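Local coordinates for seryl-tRNA synthetase, cytoplasmic (Candida albicans, PDB 3QO8), which catalyses the attachment of serine to tRNA(Ser), first activating the amino acid with ATP to seryl-adenylate and then transferring it to the tRNA acceptor end, at residues I292-A297 with T408-C413; W357-Q362 with I415-Q420. All blocks are in the same frame, centred on the assembly; numbering follows the deposited sequence.

Contact 1. Residues I292-A297 with T408-C413. With SSA (5'-O-(N-(L-seryl)-sulfamoyl)adenosine), chain B.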
ATOM      1  N   ILE A 292      17.413  -2.977  -1.717  1.00 17.10           N
ATOM      2  CA  ILE A 292      15.974  -3.209  -1.856  1.00 14.97           C
ATOM      3  C   ILE A 292      15.728  -4.658  -2.278  1.00 20.15           C
ATOM      4  O   ILE A 292      14.748  -4.969  -2.965  1.00 18.80           O
ATOM      5  CB  ILE A 292      15.332  -2.242  -2.879  1.00 16.70           C
ATOM      6  CG1 ILE A 292      16.065  -2.309  -4.222  1.00 14.04           C
ATOM      7  CG2 ILE A 292      15.348  -0.821  -2.335  1.00 22.13           C
ATOM      8  CD1 ILE A 292      15.410  -1.472  -5.310  1.00 14.00           C
ATOM      9  N   PHE A 293      16.635  -5.538  -1.863  1.00 16.64           N
ATOM     10  CA  PHE A 293      16.538  -6.951  -2.195  1.00 14.84           C
ATOM     11  C   PHE A 293      15.507  -7.623  -1.318  1.00 16.33           C
ATOM     12  O   PHE A 293      14.702  -8.412  -1.795  1.00 15.05           O
ATOM     13  CB  PHE A 293      17.902  -7.652  -2.032  1.00 19.08           C
ATOM     14  CG  PHE A 293      17.854  -9.137  -2.315  1.00 20.52           C
ATOM     15  CD1 PHE A 293      18.127  -9.624  -3.586  1.00 19.74           C
ATOM     16  CD2 PHE A 293      17.510 -10.035  -1.319  1.00 20.75           C
ATOM     17  CE1 PHE A 293      18.079 -10.988  -3.850  1.00 16.53           C
ATOM     18  CE2 PHE A 293      17.453 -11.396  -1.578  1.00 21.43           C
ATOM     19  CZ  PHE A 293      17.737 -11.872  -2.851  1.00 19.21           C
ATOM     20  N   ARG A 294      15.548  -7.323  -0.026  1.00 15.48           N
ATOM     21  CA  ARG A 294      14.587  -7.874   0.909  1.00 15.96           C
ATOM     22  C   ARG A 294      14.036  -6.737   1.741  1.00 19.53           C
ATOM     23  O   ARG A 294      14.729  -6.219   2.621  1.00 18.45           O
ATOM     24  CB  ARG A 294      15.232  -8.908   1.847  1.00 15.94           C
ATOM     25  CG  ARG A 294      14.217  -9.488   2.827  1.00 19.60           C
ATOM     26  CD  ARG A 294      14.821 -10.522   3.786  1.00 29.77           C
ATOM     27  NE  ARG A 294      15.316 -11.682   3.066  1.00 41.04           N
ATOM     28  CZ  ARG A 294      14.543 -12.650   2.579  1.00 54.47           C
ATOM     29  NH1 ARG A 294      13.225 -12.599   2.741  1.00 53.80           N
ATOM     30  NH2 ARG A 294      15.092 -13.673   1.930  1.00 55.85           N
ATOM     31  N   VAL A 295      12.799  -6.340   1.447  1.00 16.41           N
ATOM     32  CA  VAL A 295      12.199  -5.159   2.069  1.00 13.44           C
ATOM     33  C   VAL A 295      10.811  -5.477   2.594  1.00 14.81           C
ATOM     34  O   VAL A 295      10.327  -6.590   2.420  1.00 17.87           O
ATOM     35  CB  VAL A 295      12.121  -3.990   1.066  1.00 16.51           C
ATOM     36  CG1 VAL A 295      13.523  -3.413   0.799  1.00 17.29           C
ATOM     37  CG2 VAL A 295      11.459  -4.459  -0.239  1.00 16.52           C
ATOM     38  N   HIS A 296      10.169  -4.505   3.247  1.00 12.82           N
ATOM     39  CA  HIS A 296       8.840  -4.727   3.833  1.00 11.65           C
ATOM     40  C   HIS A 296       7.705  -4.409   2.853  1.00 15.59           C
ATOM     41  O   HIS A 296       6.574  -4.820   3.071  1.00 18.78           O
ATOM     42  CB  HIS A 296       8.648  -3.886   5.105  1.00 14.14           C
ATOM     43  CG  HIS A 296       9.509  -4.327   6.251  1.00 17.40           C
ATOM     44  ND1 HIS A 296       9.379  -5.565   6.847  1.00 20.61           N
ATOM     45  CD2 HIS A 296      10.520  -3.700   6.899  1.00 21.71           C
ATOM     46  CE1 HIS A 296      10.282  -5.686   7.808  1.00 22.48           C
ATOM     47  NE2 HIS A 296      10.980  -4.566   7.864  1.00 24.81           N
ATOM     48  N   ALA A 297       8.017  -3.668   1.793  1.00 12.73           N
ATOM     49  CA  ALA A 297       7.023  -3.250   0.791  1.00 14.86           C
ATOM     50  C   ALA A 297       7.689  -3.307  -0.567  1.00 12.29           C
ATOM     51  O   ALA A 297       8.798  -2.797  -0.735  1.00 16.05           O
ATOM     52  CB  ALA A 297       6.526  -1.807   1.078  1.00 16.50           C
ATOM     53  N   THR A 408       9.559  -6.505  -8.545  1.00 14.93           N
ATOM     54  CA  THR A 408      10.313  -5.523  -9.318  1.00 14.20           C
ATOM     55  C   THR A 408      11.566  -4.975  -8.611  1.00 13.69           C
ATOM     56  O   THR A 408      12.623  -4.834  -9.236  1.00 12.45           O
ATOM     57  CB  THR A 408       9.404  -4.365  -9.823  1.00 16.62           C
ATOM     58  OG1 THR A 408       8.818  -3.700  -8.701  1.00 14.68           O
ATOM     59  CG2 THR A 408       8.258  -4.927 -10.703  1.00 16.00           C
ATOM     60  N   GLU A 409      11.454  -4.638  -7.335  1.00 10.84           N
ATOM     61  CA  GLU A 409      12.622  -4.112  -6.626  1.00 12.86           C
ATOM     62  C   GLU A 409      13.752  -5.165  -6.613  1.00 10.98           C
ATOM     63  O   GLU A 409      14.919  -4.834  -6.839  1.00 14.57           O
ATOM     64  CB  GLU A 409      12.274  -3.673  -5.201  1.00 12.40           C
ATOM     65  CG  GLU A 409      11.647  -2.234  -5.120  1.00 14.05           C
ATOM     66  CD  GLU A 409      10.138  -2.199  -5.366  1.00 19.62           C
ATOM     67  OE1 GLU A 409       9.535  -3.259  -5.606  1.00 16.54           O
ATOM     68  OE2 GLU A 409       9.550  -1.088  -5.329  1.00 20.92           O
ATOM     69  N   ARG A 410      13.411  -6.426  -6.353  1.00 15.44           N
ATOM     70  CA  ARG A 410      14.449  -7.469  -6.340  1.00 14.97           C
ATOM     71  C   ARG A 410      15.001  -7.731  -7.742  1.00 17.52           C
ATOM     72  O   ARG A 410      16.203  -7.964  -7.925  1.00 18.14           O
ATOM     73  CB  ARG A 410      13.970  -8.773  -5.685  1.00 15.92           C
ATOM     74  CG  ARG A 410      15.116  -9.793  -5.549  1.00 18.56           C
ATOM     75  CD  ARG A 410      14.704 -11.070  -4.806  1.00 16.97           C
ATOM     76  NE  ARG A 410      14.401 -10.779  -3.410  1.00 16.09           N
ATOM     77  CZ  ARG A 410      14.157 -11.713  -2.500  1.00 21.76           C
ATOM     78  NH1 ARG A 410      14.211 -13.001  -2.841  1.00 16.09           N
ATOM     79  NH2 ARG A 410      13.885 -11.356  -1.251  1.00 13.84           N
ATOM     80  N   THR A 411      14.129  -7.670  -8.745  1.00 16.30           N
ATOM     81  CA  THR A 411      14.584  -7.776 -10.122  1.00 15.82           C
ATOM     82  C   THR A 411      15.527  -6.626 -10.482  1.00 12.67           C
ATOM     83  O   THR A 411      16.492  -6.820 -11.197  1.00 12.04           O
ATOM     84  CB  THR A 411      13.400  -7.837 -11.108  1.00 15.75           C
ATOM     85  OG1 THR A 411      12.691  -9.059 -10.885  1.00 16.59           O
ATOM     86  CG2 THR A 411      13.893  -7.809 -12.549  1.00 15.15           C
ATOM     87  N   ILE A 412      15.243  -5.425  -9.989  1.00 15.26           N
ATOM     88  CA  ILE A 412      16.164  -4.313 -10.183  1.00 16.36           C
ATOM     89  C   ILE A 412      17.533  -4.653  -9.606  1.00 14.70           C
ATOM     90  O   ILE A 412      18.564  -4.401 -10.240  1.00 17.00           O
ATOM     91  CB  ILE A 412      15.650  -3.007  -9.554  1.00 14.36           C
ATOM     92  CG1 ILE A 412      14.500  -2.429 -10.403  1.00 19.42           C
ATOM     93  CG2 ILE A 412      16.815  -1.996  -9.427  1.00 12.60           C
ATOM     94  CD1 ILE A 412      13.733  -1.249  -9.738  1.00 16.04           C
ATOM     95  N   CYS A 413      17.557  -5.246  -8.416  1.00 12.80           N
ATOM     96  CA  CYS A 413      18.846  -5.630  -7.820  1.00 14.94           C
ATOM     97  C   CYS A 413      19.674  -6.520  -8.754  1.00 17.38           C
ATOM     98  O   CYS A 413      20.882  -6.341  -8.893  1.00 12.58           O
ATOM     99  CB  CYS A 413      18.635  -6.338  -6.483  1.00 14.14           C
ATOM    100  SG  CYS A 413      17.888  -5.273  -5.230  1.00 16.82           S
TER
HETATM  101  N10 SSA B 486       2.472 -15.508  -5.047  1.00 14.59           N
HETATM  102  CA  SSA B 486       3.744 -16.225  -4.992  1.00 22.33           C
HETATM  103  CB  SSA B 486       4.422 -16.193  -6.361  1.00 20.82           C
HETATM  104  OG  SSA B 486       4.888 -14.862  -6.662  1.00 20.31           O
HETATM  105  C9  SSA B 486       4.644 -15.615  -3.956  1.00 23.30           C
HETATM  106  O9  SSA B 486       4.337 -14.587  -3.364  1.00 18.85           O
HETATM  107  N8  SSA B 486       5.789 -16.253  -3.730  1.00 16.25           N
HETATM  108  S1  SSA B 486       6.999 -15.607  -2.902  1.00 20.78           S
HETATM  109  O1S SSA B 486       6.720 -15.481  -1.500  1.00 18.88           O
HETATM  110  O2S SSA B 486       8.157 -16.415  -3.098  1.00 19.97           O
HETATM  111  O5' SSA B 486       7.329 -14.216  -3.476  1.00 18.15           O
HETATM  112  C5' SSA B 486       7.565 -14.034  -4.862  1.00 15.62           C
HETATM  113  C4' SSA B 486       8.833 -13.196  -5.054  1.00 18.17           C
HETATM  114  O4' SSA B 486       8.751 -11.904  -4.440  1.00 18.07           O
HETATM  115  C3' SSA B 486      10.072 -13.814  -4.447  1.00 17.98           C
HETATM  116  O3' SSA B 486      10.563 -14.863  -5.296  1.00 17.45           O
HETATM  117  C2' SSA B 486      10.994 -12.603  -4.377  1.00 19.10           C
HETATM  118  O2' SSA B 486      11.565 -12.330  -5.671  1.00 18.77           O
HETATM  119  C1' SSA B 486      10.040 -11.457  -4.037  1.00 15.27           C
HETATM  120  N9  SSA B 486      10.041 -11.202  -2.582  1.00 18.06           N
HETATM  121  C8  SSA B 486       9.554 -12.003  -1.620  1.00 17.51           C
HETATM  122  N7  SSA B 486       9.762 -11.415  -0.423  1.00 17.60           N
HETATM  123  C5  SSA B 486      10.376 -10.239  -0.654  1.00 20.02           C
HETATM  124  C6  SSA B 486      10.817  -9.221   0.169  1.00 18.94           C
HETATM  125  N6  SSA B 486      10.649  -9.337   1.504  1.00 15.67           N
HETATM  126  N1  SSA B 486      11.407  -8.133  -0.378  1.00 15.97           N
HETATM  127  C2  SSA B 486      11.566  -8.038  -1.703  1.00 19.65           C
HETATM  128  N3  SSA B 486      11.138  -9.005  -2.526  1.00 16.94           N
HETATM  129  C4  SSA B 486      10.555 -10.115  -2.017  1.00 16.74           C
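F293 and R410 meet in the adenosine-binding part of the class II active site. R410 lies in the first turn of helix 408-419, in the region of class II motif 3; F293 belongs to the loop entering strand 297-307, the second strand of motif 2. The guanidinium of R410 lies flat on the F293 ring, planes 4° apart, and its NE sits over the ring centre. CZ stands 3.8 Å from the centroid, a cation-pi contact. The other face of the guanidinium meets ribose C2' of the SSA of chain B. R410 also binds the F293 backbone: NE gives a hydrogen bond of 2.9 Å to F293 O, and NH2 a second of 3.1 Å to the same oxygen. This side-on grip fixes the rotation of the guanidinium. Next in the loop, V295 reads the adenine: its N donates to N1 of this SSA at 2.9 Å, almost straight, and SSA N6 donates to V295 O. R294 NH2 lies 4.1 Å from R410 NH2; salt bridges from R294 to E281 and D288 would offset this repulsion. At the edge of the F293 ring, C413 SG packs 3.6 Å from I292 CG1, and I292 CD1 touches E409 CB. E409 OE1 turns to E299 N of strand 297-307. Helix 183-200 packs on E409 and I412, helix 154-160 on I292 and C413, and strand 363-372 on F293 and R410.

Contact 2. Residues W357-Q362 with I415-Q420. With SSA (5'-O-(N-(L-seryl)-sulfamoyl)adenosine), chain D.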
ATOM      1  N   TRP A 357      21.362 -15.234 -11.345  1.00 19.87           N
ATOM      2  CA  TRP A 357      22.742 -15.050 -10.938  1.00 17.18           C
ATOM      3  C   TRP A 357      23.015 -13.610 -10.526  1.00 17.78           C
ATOM      4  O   TRP A 357      22.764 -12.683 -11.288  1.00 18.07           O
ATOM      5  CB  TRP A 357      23.682 -15.457 -12.079  1.00 15.92           C
ATOM      6  CG  TRP A 357      25.154 -15.350 -11.742  1.00 17.01           C
ATOM      7  CD1 TRP A 357      26.061 -14.457 -12.257  1.00 15.17           C
ATOM      8  CD2 TRP A 357      25.884 -16.177 -10.824  1.00 21.95           C
ATOM      9  NE1 TRP A 357      27.316 -14.688 -11.710  1.00 17.68           N
ATOM     10  CE2 TRP A 357      27.227 -15.736 -10.832  1.00 21.32           C
ATOM     11  CE3 TRP A 357      25.532 -17.255 -10.001  1.00 22.64           C
ATOM     12  CZ2 TRP A 357      28.212 -16.332 -10.042  1.00 22.83           C
ATOM     13  CZ3 TRP A 357      26.512 -17.849  -9.225  1.00 26.43           C
ATOM     14  CH2 TRP A 357      27.838 -17.389  -9.253  1.00 23.83           C
ATOM     15  N   PHE A 358      23.529 -13.433  -9.313  1.00 17.16           N
ATOM     16  CA  PHE A 358      23.985 -12.135  -8.846  1.00 18.76           C
ATOM     17  C   PHE A 358      25.523 -12.170  -8.844  1.00 18.41           C
ATOM     18  O   PHE A 358      26.131 -12.771  -7.955  1.00 15.72           O
ATOM     19  CB  PHE A 358      23.444 -11.862  -7.431  1.00 25.43           C
ATOM     20  CG  PHE A 358      22.007 -11.356  -7.393  1.00 23.56           C
ATOM     21  CD1 PHE A 358      20.951 -12.152  -7.831  1.00 22.55           C
ATOM     22  CD2 PHE A 358      21.721 -10.092  -6.898  1.00 19.44           C
ATOM     23  CE1 PHE A 358      19.626 -11.685  -7.787  1.00 19.90           C
ATOM     24  CE2 PHE A 358      20.416  -9.615  -6.854  1.00 18.26           C
ATOM     25  CZ  PHE A 358      19.356 -10.412  -7.306  1.00 13.14           C
ATOM     26  N   PRO A 359      26.159 -11.535  -9.842  1.00 17.31           N
ATOM     27  CA  PRO A 359      27.605 -11.766  -9.997  1.00 17.27           C
ATOM     28  C   PRO A 359      28.466 -11.145  -8.902  1.00 22.33           C
ATOM     29  O   PRO A 359      29.561 -11.646  -8.683  1.00 23.87           O
ATOM     30  CB  PRO A 359      27.925 -11.153 -11.362  1.00 17.29           C
ATOM     31  CG  PRO A 359      26.842 -10.108 -11.569  1.00 20.61           C
ATOM     32  CD  PRO A 359      25.607 -10.692 -10.922  1.00 15.56           C
ATOM     33  N   PHE A 360      28.007 -10.090  -8.225  1.00 23.14           N
ATOM     34  CA  PHE A 360      28.818  -9.551  -7.148  1.00 17.93           C
ATOM     35  C   PHE A 360      28.777 -10.521  -5.978  1.00 28.09           C
ATOM     36  O   PHE A 360      29.795 -10.836  -5.389  1.00 26.07           O
ATOM     37  CB  PHE A 360      28.351  -8.172  -6.665  1.00 20.71           C
ATOM     38  CG  PHE A 360      29.107  -7.694  -5.452  1.00 19.26           C
ATOM     39  CD1 PHE A 360      30.329  -7.061  -5.591  1.00 22.59           C
ATOM     40  CD2 PHE A 360      28.626  -7.937  -4.175  1.00 22.09           C
ATOM     41  CE1 PHE A 360      31.054  -6.648  -4.468  1.00 28.28           C
ATOM     42  CE2 PHE A 360      29.339  -7.529  -3.048  1.00 26.79           C
ATOM     43  CZ  PHE A 360      30.562  -6.882  -3.201  1.00 26.51           C
ATOM     44  N   GLN A 361      27.575 -10.969  -5.648  1.00 32.36           N
ATOM     45  CA  GLN A 361      27.351 -11.919  -4.569  1.00 35.41           C
ATOM     46  C   GLN A 361      28.001 -13.239  -4.946  1.00 36.05           C
ATOM     47  O   GLN A 361      28.362 -14.039  -4.092  1.00 43.23           O
ATOM     48  CB  GLN A 361      25.841 -12.127  -4.398  1.00 27.44           C
ATOM     49  CG  GLN A 361      25.010 -10.821  -4.457  1.00 37.21           C
ATOM     50  CD  GLN A 361      25.087 -10.029  -3.160  1.00 40.42           C
ATOM     51  OE1 GLN A 361      25.094 -10.610  -2.072  1.00 42.88           O
ATOM     52  NE2 GLN A 361      25.169  -8.700  -3.268  1.00 27.36           N
ATOM     53  N   GLN A 362      28.138 -13.449  -6.250  1.00 26.90           N
ATOM     54  CA  GLN A 362      28.549 -14.723  -6.814  1.00 27.92           C
ATOM     55  C   GLN A 362      27.648 -15.862  -6.316  1.00 30.53           C
ATOM     56  O   GLN A 362      28.130 -16.909  -5.914  1.00 28.02           O
ATOM     57  CB  GLN A 362      30.030 -15.004  -6.515  1.00 38.02           C
ATOM     58  CG  GLN A 362      30.990 -13.929  -7.045  1.00 31.60           C
ATOM     59  CD  GLN A 362      32.414 -14.110  -6.534  1.00 40.77           C
ATOM     60  OE1 GLN A 362      33.120 -15.035  -6.948  1.00 31.07           O
ATOM     61  NE2 GLN A 362      32.838 -13.230  -5.628  1.00 38.28           N
ATOM     62  N   ILE A 415      19.407  -6.761 -12.102  1.00 16.50           N
ATOM     63  CA  ILE A 415      19.801  -5.906 -13.207  1.00 12.73           C
ATOM     64  C   ILE A 415      21.015  -5.058 -12.841  1.00 13.06           C
ATOM     65  O   ILE A 415      21.982  -4.969 -13.606  1.00 15.87           O
ATOM     66  CB  ILE A 415      18.623  -4.991 -13.636  1.00 14.79           C
ATOM     67  CG1 ILE A 415      17.547  -5.843 -14.335  1.00 17.97           C
ATOM     68  CG2 ILE A 415      19.126  -3.859 -14.544  1.00 16.55           C
ATOM     69  CD1 ILE A 415      16.234  -5.142 -14.557  1.00 15.43           C
ATOM     70  N   LEU A 416      20.955  -4.416 -11.683  1.00 13.07           N
ATOM     71  CA  LEU A 416      22.059  -3.559 -11.249  1.00 16.38           C
ATOM     72  C   LEU A 416      23.387  -4.312 -11.264  1.00 16.47           C
ATOM     73  O   LEU A 416      24.397  -3.796 -11.758  1.00 20.44           O
ATOM     74  CB  LEU A 416      21.801  -3.007  -9.854  1.00 14.79           C
ATOM     75  CG  LEU A 416      20.601  -2.046  -9.742  1.00 23.04           C
ATOM     76  CD1 LEU A 416      20.347  -1.661  -8.303  1.00 18.01           C
ATOM     77  CD2 LEU A 416      20.809  -0.803 -10.587  1.00 25.55           C
ATOM     78  N   GLU A 417      23.419  -5.522 -10.713  1.00 16.76           N
ATOM     79  CA  GLU A 417      24.713  -6.209 -10.648  1.00 19.06           C
ATOM     80  C   GLU A 417      25.158  -6.665 -12.031  1.00 22.66           C
ATOM     81  O   GLU A 417      26.348  -6.652 -12.337  1.00 20.29           O
ATOM     82  CB  GLU A 417      24.717  -7.364  -9.634  1.00 17.44           C
ATOM     83  CG  GLU A 417      24.478  -6.892  -8.201  1.00 20.12           C
ATOM     84  CD  GLU A 417      24.858  -7.920  -7.148  1.00 21.38           C
ATOM     85  OE1 GLU A 417      25.318  -9.027  -7.508  1.00 18.73           O
ATOM     86  OE2 GLU A 417      24.706  -7.605  -5.951  1.00 17.88           O
ATOM     87  N   ASN A 418      24.203  -7.025 -12.885  1.00 15.72           N
ATOM     88  CA  ASN A 418      24.546  -7.554 -14.210  1.00 18.94           C
ATOM     89  C   ASN A 418      24.708  -6.514 -15.329  1.00 19.96           C
ATOM     90  O   ASN A 418      25.188  -6.836 -16.410  1.00 18.80           O
ATOM     91  CB  ASN A 418      23.538  -8.630 -14.632  1.00 20.74           C
ATOM     92  CG  ASN A 418      23.791  -9.960 -13.940  1.00 21.68           C
ATOM     93  OD1 ASN A 418      24.816 -10.597 -14.178  1.00 20.68           O
ATOM     94  ND2 ASN A 418      22.853 -10.389 -13.081  1.00 17.63           N
ATOM     95  N   TYR A 419      24.303  -5.276 -15.073  1.00 15.46           N
ATOM     96  CA  TYR A 419      24.343  -4.246 -16.110  1.00 18.65           C
ATOM     97  C   TYR A 419      25.285  -3.119 -15.734  1.00 18.54           C
ATOM     98  O   TYR A 419      25.367  -2.118 -16.433  1.00 20.98           O
ATOM     99  CB  TYR A 419      22.936  -3.716 -16.441  1.00 20.37           C
ATOM    100  CG  TYR A 419      22.197  -4.581 -17.441  1.00 20.21           C
ATOM    101  CD1 TYR A 419      21.564  -5.755 -17.042  1.00 19.17           C
ATOM    102  CD2 TYR A 419      22.140  -4.231 -18.785  1.00 17.66           C
ATOM    103  CE1 TYR A 419      20.892  -6.563 -17.959  1.00 18.05           C
ATOM    104  CE2 TYR A 419      21.467  -5.034 -19.716  1.00 18.07           C
ATOM    105  CZ  TYR A 419      20.848  -6.201 -19.289  1.00 22.11           C
ATOM    106  OH  TYR A 419      20.181  -7.007 -20.194  1.00 21.38           O
ATOM    107  N   GLN A 420      26.012  -3.300 -14.636  1.00 19.31           N
ATOM    108  CA  GLN A 420      26.972  -2.305 -14.195  1.00 19.70           C
ATOM    109  C   GLN A 420      28.190  -2.314 -15.102  1.00 23.04           C
ATOM    110  O   GLN A 420      28.524  -3.329 -15.711  1.00 17.29           O
ATOM    111  CB  GLN A 420      27.414  -2.564 -12.743  1.00 21.89           C
ATOM    112  CG  GLN A 420      28.354  -3.754 -12.559  1.00 19.27           C
ATOM    113  CD  GLN A 420      28.704  -3.986 -11.094  1.00 21.73           C
ATOM    114  OE1 GLN A 420      29.457  -3.213 -10.499  1.00 16.76           O
ATOM    115  NE2 GLN A 420      28.137  -5.033 -10.500  1.00 19.23           N
TER
HETATM  116  N10 SSA D 488      19.975 -12.864 -28.790  0.77 64.92           N
HETATM  117  CA  SSA D 488      20.227 -11.438 -28.703  0.77 65.25           C
HETATM  118  CB  SSA D 488      18.907 -10.693 -28.882  0.77 68.72           C
HETATM  119  OG  SSA D 488      19.109  -9.284 -28.724  0.77 71.14           O
HETATM  120  C9  SSA D 488      20.829 -11.112 -27.363  0.77 58.24           C
HETATM  121  O9  SSA D 488      21.167  -9.971 -27.095  0.77 49.31           O
HETATM  122  N8  SSA D 488      20.960 -12.124 -26.506  0.77 62.68           N
HETATM  123  S1  SSA D 488      21.423 -11.877 -24.988  0.77 54.75           S
HETATM  124  O1S SSA D 488      21.177 -13.070 -24.228  0.77 49.50           O
HETATM  125  O2S SSA D 488      22.822 -11.542 -24.956  0.77 56.22           O
HETATM  126  O5' SSA D 488      20.619 -10.699 -24.408  0.77 52.38           O
HETATM  127  C5' SSA D 488      19.300 -10.874 -23.894  0.77 45.07           C
HETATM  128  C4' SSA D 488      18.645  -9.500 -23.799  0.77 43.40           C
HETATM  129  O4' SSA D 488      19.190  -8.744 -22.714  0.77 37.35           O
HETATM  130  C3' SSA D 488      18.894  -8.675 -25.051  0.77 48.71           C
HETATM  131  O3' SSA D 488      17.782  -8.757 -25.948  0.77 55.91           O
HETATM  132  C2' SSA D 488      19.063  -7.257 -24.554  0.77 45.38           C
HETATM  133  O2' SSA D 488      17.818  -6.567 -24.613  0.77 54.04           O
HETATM  134  C1' SSA D 488      19.474  -7.396 -23.101  0.77 38.12           C
HETATM  135  N9  SSA D 488      20.926  -7.112 -23.031  0.77 41.81           N
HETATM  136  C8  SSA D 488      21.924  -8.003 -22.892  0.77 33.99           C
HETATM  137  N7  SSA D 488      23.101  -7.332 -22.889  0.77 41.07           N
HETATM  138  C5  SSA D 488      22.829  -6.016 -23.031  0.77 38.71           C
HETATM  139  C6  SSA D 488      23.612  -4.870 -23.092  0.77 40.62           C
HETATM  140  N6  SSA D 488      24.966  -4.938 -23.004  0.77 43.44           N
HETATM  141  N1  SSA D 488      23.002  -3.673 -23.248  0.77 39.64           N
HETATM  142  C2  SSA D 488      21.667  -3.579 -23.333  0.77 36.86           C
HETATM  143  N3  SSA D 488      20.890  -4.667 -23.273  0.77 34.55           N
HETATM  144  C4  SSA D 488      21.453  -5.890 -23.127  0.77 38.25           C
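E417 and N418, near the C-terminal end of helix 408-419, hold the end of strand 350-358 and the turn after it by three hydrogen bonds. E417 uses both carboxylate oxygens. OE1 accepts from F360 N at 3.0 Å, and the donor comes from above the carboxylate plane. OE2 takes Q361 NE2 at 2.9 Å on its syn lone pair, with amide and carboxylate nearly coplanar. H154 N also donates to OE2, so the buried carboxylate has three N-H partners, which would favour its charged form. E417 is extended beyond CG (chi2 -164°), which carries CD out toward the turn. N418 ND2 donates to W357 O at 2.9 Å, nearly along the C=O axis, and also to C414 O in its own helix. N418 OD1 accepts from A144 N, and P359 CG rests 3.3 Å from this same OD1. P359 CD packs against E417 CB at 3.7 Å. E417 O is taken by Q420 NE2, while W357 NE1 binds E140 O. The contact thus ties the end of strand 350-358 to helix 408-419. Helix 154-160 packs on F358, Q361 and L416, strand 363-372 on F358, and strand 424-426 on L416 and Y419.

In the fold
Contacts 1 and 2 follow each other along helix 408-419, about 14 Å apart between their centres. The N-terminal part of the helix serves the adenosine site; its C-terminal part anchors the end of strand 350-358. F358 joins the two: its CZ packs 3.7 Å from F293 CE1, and its CE2 lies 3.7 Å from C413 C. F358 abuts the edge of the F293 ring, whose face is stacked on R410. The F358 side chain is about 8 Å from the active-site SSA of chain B, and the R410 side chain about 7 Å from a bound magnesium ion. R410 NH1 binds E366 O, and E366 is itself a magnesium ligand. A second SSA, of chain D, lies at Y419 of contact 2, apart from the active site.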